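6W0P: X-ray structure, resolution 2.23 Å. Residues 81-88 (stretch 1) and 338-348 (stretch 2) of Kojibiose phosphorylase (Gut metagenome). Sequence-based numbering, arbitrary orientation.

Stretch 1, residues 81-88: RTHFTINS
Stretch 2, residues 338-348: GLTGEAYSGHA

Residues 83-85 of the first stretch run as an extended strand (phi/psi -135/163, -158/147 and -65/128) against a looped segment, 342-347, and the two stretches together bury 308 Å². Two overlapping turns shape that segment: a type II turn from Glu342 to Ser345, closed by Ser345 N to Glu342 O (2.8 Å), and a type I' turn from Tyr344 to His347, closed by His347 N to Tyr344 O (2.8 Å). The closest CA pairs are Phe84 with Ser345 (CA-CA 4.4 Å) and Thr85 with Gly346 (CA-CA 5.3 Å), the two chains advancing in broadly the same direction here.

Thr85 covers the most surface. Its CB points toward the turn, and with chi1 at -50° (m) its hydroxyl joins its amide in donating to one carbonyl: Thr85 N lies 3.0 Å from Ser345 O, nearly linear at 174°, and Thr85 OG1 2.9 Å from Ser345 O. Gly346, at phi/psi 64/20, leaves room for this hydroxyl; an ideal CB there would sit 2.2 Å from Thr85 OG1.

His347 (chi1 -74°, m; chi2 163°) donates from NE2 to His83 O at 2.7 Å, while its ring edge faces the His83 ring (chi1 69°, p), centroids 5.3 Å apart and planes at 59°.

Ser345 (chi1 -63°, m) places OG 3.6 Å from Phe84 CB, a van der Waals contact that offers the hydroxyl no polar partner; OG finds one instead in water 1 (2.8 Å from Ser345 OG), which donates to Thr82 OG1 at 3.1 Å.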

# COMPACT_ATOMS: atom_id res chain seq x y z
N ARG A 81 9.71 -4.07 -8.70
CA ARG A 81 10.29 -3.42 -9.90
C ARG A 81 9.32 -3.53 -11.10
O ARG A 81 9.26 -4.58 -11.75
CB ARG A 81 11.68 -4.03 -10.11
CG ARG A 81 12.47 -3.45 -11.26
CD ARG A 81 13.74 -4.26 -11.50
NE ARG A 81 14.43 -4.63 -10.26
CZ ARG A 81 15.07 -5.78 -10.06
NH1 ARG A 81 15.12 -6.71 -11.00
NH2 ARG A 81 15.65 -6.01 -8.89
N THR A 82 8.59 -2.45 -11.36
CA THR A 82 7.65 -2.33 -12.51
C THR A 82 8.47 -2.28 -13.80
O THR A 82 9.71 -2.11 -13.73
CB THR A 82 6.72 -1.12 -12.35
OG1 THR A 82 5.64 -1.30 -13.27
CG2 THR A 82 7.43 0.20 -12.60
N HIS A 83 7.81 -2.46 -14.94
CA HIS A 83 8.47 -2.29 -16.26
C HIS A 83 7.53 -1.49 -17.16
O HIS A 83 6.34 -1.36 -16.80
CB HIS A 83 8.91 -3.63 -16.85
CG HIS A 83 7.77 -4.49 -17.24
ND1 HIS A 83 7.12 -5.31 -16.35
CD2 HIS A 83 7.15 -4.65 -18.43
CE1 HIS A 83 6.17 -5.96 -16.97
NE2 HIS A 83 6.15 -5.55 -18.25
N PHE A 84 8.08 -0.95 -18.24
CA PHE A 84 7.40 0.03 -19.12
C PHE A 84 8.07 0.03 -20.51
O PHE A 84 9.29 -0.19 -20.58
CB PHE A 84 7.40 1.40 -18.44
CG PHE A 84 8.68 1.74 -17.71
CD1 PHE A 84 9.78 2.23 -18.40
CD2 PHE A 84 8.78 1.57 -16.34
CE1 PHE A 84 10.96 2.53 -17.73
CE2 PHE A 84 9.96 1.86 -15.68
CZ PHE A 84 11.05 2.33 -16.37
N THR A 85 7.26 0.27 -21.55
CA THR A 85 7.66 0.57 -22.95
C THR A 85 8.39 1.91 -22.95
O THR A 85 7.85 2.85 -22.37
CB THR A 85 6.43 0.57 -23.86
OG1 THR A 85 5.68 -0.62 -23.62
CG2 THR A 85 6.75 0.61 -25.34
N ILE A 86 9.59 1.97 -23.53
CA ILE A 86 10.50 3.15 -23.34
C ILE A 86 10.50 4.02 -24.60
O ILE A 86 10.48 3.51 -25.74
CB ILE A 86 11.92 2.71 -22.92
CG1 ILE A 86 12.48 1.63 -23.85
CG2 ILE A 86 11.92 2.25 -21.47
CD1 ILE A 86 13.94 1.31 -23.63
N ASN A 87 10.49 5.33 -24.38
CA ASN A 87 10.79 6.32 -25.44
C ASN A 87 12.09 5.86 -26.09
O ASN A 87 13.07 5.50 -25.34
CB ASN A 87 10.85 7.73 -24.86
CG ASN A 87 10.78 8.81 -25.92
OD1 ASN A 87 10.55 8.51 -27.09
ND2 ASN A 87 11.06 10.04 -25.50
N SER A 88 12.09 5.80 -27.41
CA SER A 88 13.21 5.26 -28.23
C SER A 88 13.62 6.30 -29.26
O SER A 88 13.12 7.45 -29.21
CB SER A 88 12.81 3.96 -28.88
OG SER A 88 12.31 3.07 -27.91
N GLY A 338 -2.25 2.38 -26.74
CA GLY A 338 -1.48 1.88 -27.89
C GLY A 338 -0.03 2.35 -27.77
O GLY A 338 0.52 2.25 -26.66
N LEU A 339 0.55 2.88 -28.85
CA LEU A 339 1.92 3.45 -28.77
C LEU A 339 1.83 4.97 -28.95
O LEU A 339 2.54 5.50 -29.81
CB LEU A 339 2.81 2.77 -29.81
CG LEU A 339 3.01 1.26 -29.60
CD1 LEU A 339 3.96 0.69 -30.65
CD2 LEU A 339 3.55 0.97 -28.21
N THR A 340 1.00 5.63 -28.14
CA THR A 340 0.72 7.08 -28.27
C THR A 340 1.19 7.86 -27.05
O THR A 340 0.93 9.05 -27.01
CB THR A 340 -0.77 7.34 -28.54
OG1 THR A 340 -1.53 7.10 -27.36
CG2 THR A 340 -1.25 6.49 -29.68
N GLY A 341 1.87 7.23 -26.09
CA GLY A 341 2.30 7.96 -24.88
C GLY A 341 2.90 7.05 -23.83
O GLY A 341 3.02 5.81 -24.07
N GLU A 342 3.24 7.65 -22.70
CA GLU A 342 3.99 6.99 -21.59
C GLU A 342 3.01 6.42 -20.56
O GLU A 342 3.23 5.27 -20.12
CB GLU A 342 4.94 7.99 -20.95
CG GLU A 342 6.04 8.40 -21.89
CD GLU A 342 7.16 9.20 -21.25
OE1 GLU A 342 7.05 9.55 -20.05
OE2 GLU A 342 8.13 9.47 -21.97
N ALA A 343 2.01 7.19 -20.17
CA ALA A 343 0.96 6.74 -19.21
C ALA A 343 0.44 5.34 -19.60
O ALA A 343 0.08 5.13 -20.77
CB ALA A 343 -0.15 7.76 -19.14
N TYR A 344 0.45 4.40 -18.63
CA TYR A 344 -0.00 2.98 -18.70
C TYR A 344 1.05 2.11 -19.38
O TYR A 344 0.82 0.90 -19.56
CB TYR A 344 -1.38 2.79 -19.36
CG TYR A 344 -2.56 3.19 -18.51
CD1 TYR A 344 -2.56 3.04 -17.13
CD2 TYR A 344 -3.71 3.70 -19.10
CE1 TYR A 344 -3.66 3.40 -16.36
CE2 TYR A 344 -4.82 4.05 -18.35
CZ TYR A 344 -4.79 3.92 -16.97
OH TYR A 344 -5.87 4.32 -16.24
N SER A 345 2.21 2.68 -19.72
CA SER A 345 3.49 1.92 -19.85
C SER A 345 3.46 0.97 -21.05
O SER A 345 4.31 0.04 -21.11
CB SER A 345 3.81 1.18 -18.56
OG SER A 345 4.02 2.09 -17.47
N GLY A 346 2.54 1.20 -22.00
CA GLY A 346 2.34 0.28 -23.12
C GLY A 346 1.85 -1.06 -22.63
O GLY A 346 2.02 -2.07 -23.40
N HIS A 347 1.29 -1.09 -21.41
CA HIS A 347 0.86 -2.35 -20.72
C HIS A 347 -0.43 -2.89 -21.34
O HIS A 347 -1.27 -2.08 -21.70
CB HIS A 347 0.61 -2.15 -19.22
CG HIS A 347 1.85 -2.01 -18.41
ND1 HIS A 347 1.82 -1.49 -17.12
CD2 HIS A 347 3.14 -2.30 -18.69
CE1 HIS A 347 3.04 -1.47 -16.64
NE2 HIS A 347 3.88 -1.96 -17.60
N ALA A 348 -0.52 -4.22 -21.46
CA ALA A 348 -1.74 -4.99 -21.77
C ALA A 348 -2.51 -5.17 -20.46
O ALA A 348 -1.86 -5.42 -19.41
CB ALA A 348 -1.40 -6.34 -22.36
O HOH W 1 5.20 1.13 -15.09
O HOH W 2 5.72 4.09 -20.44
O HOH W 3 5.03 3.94 -23.23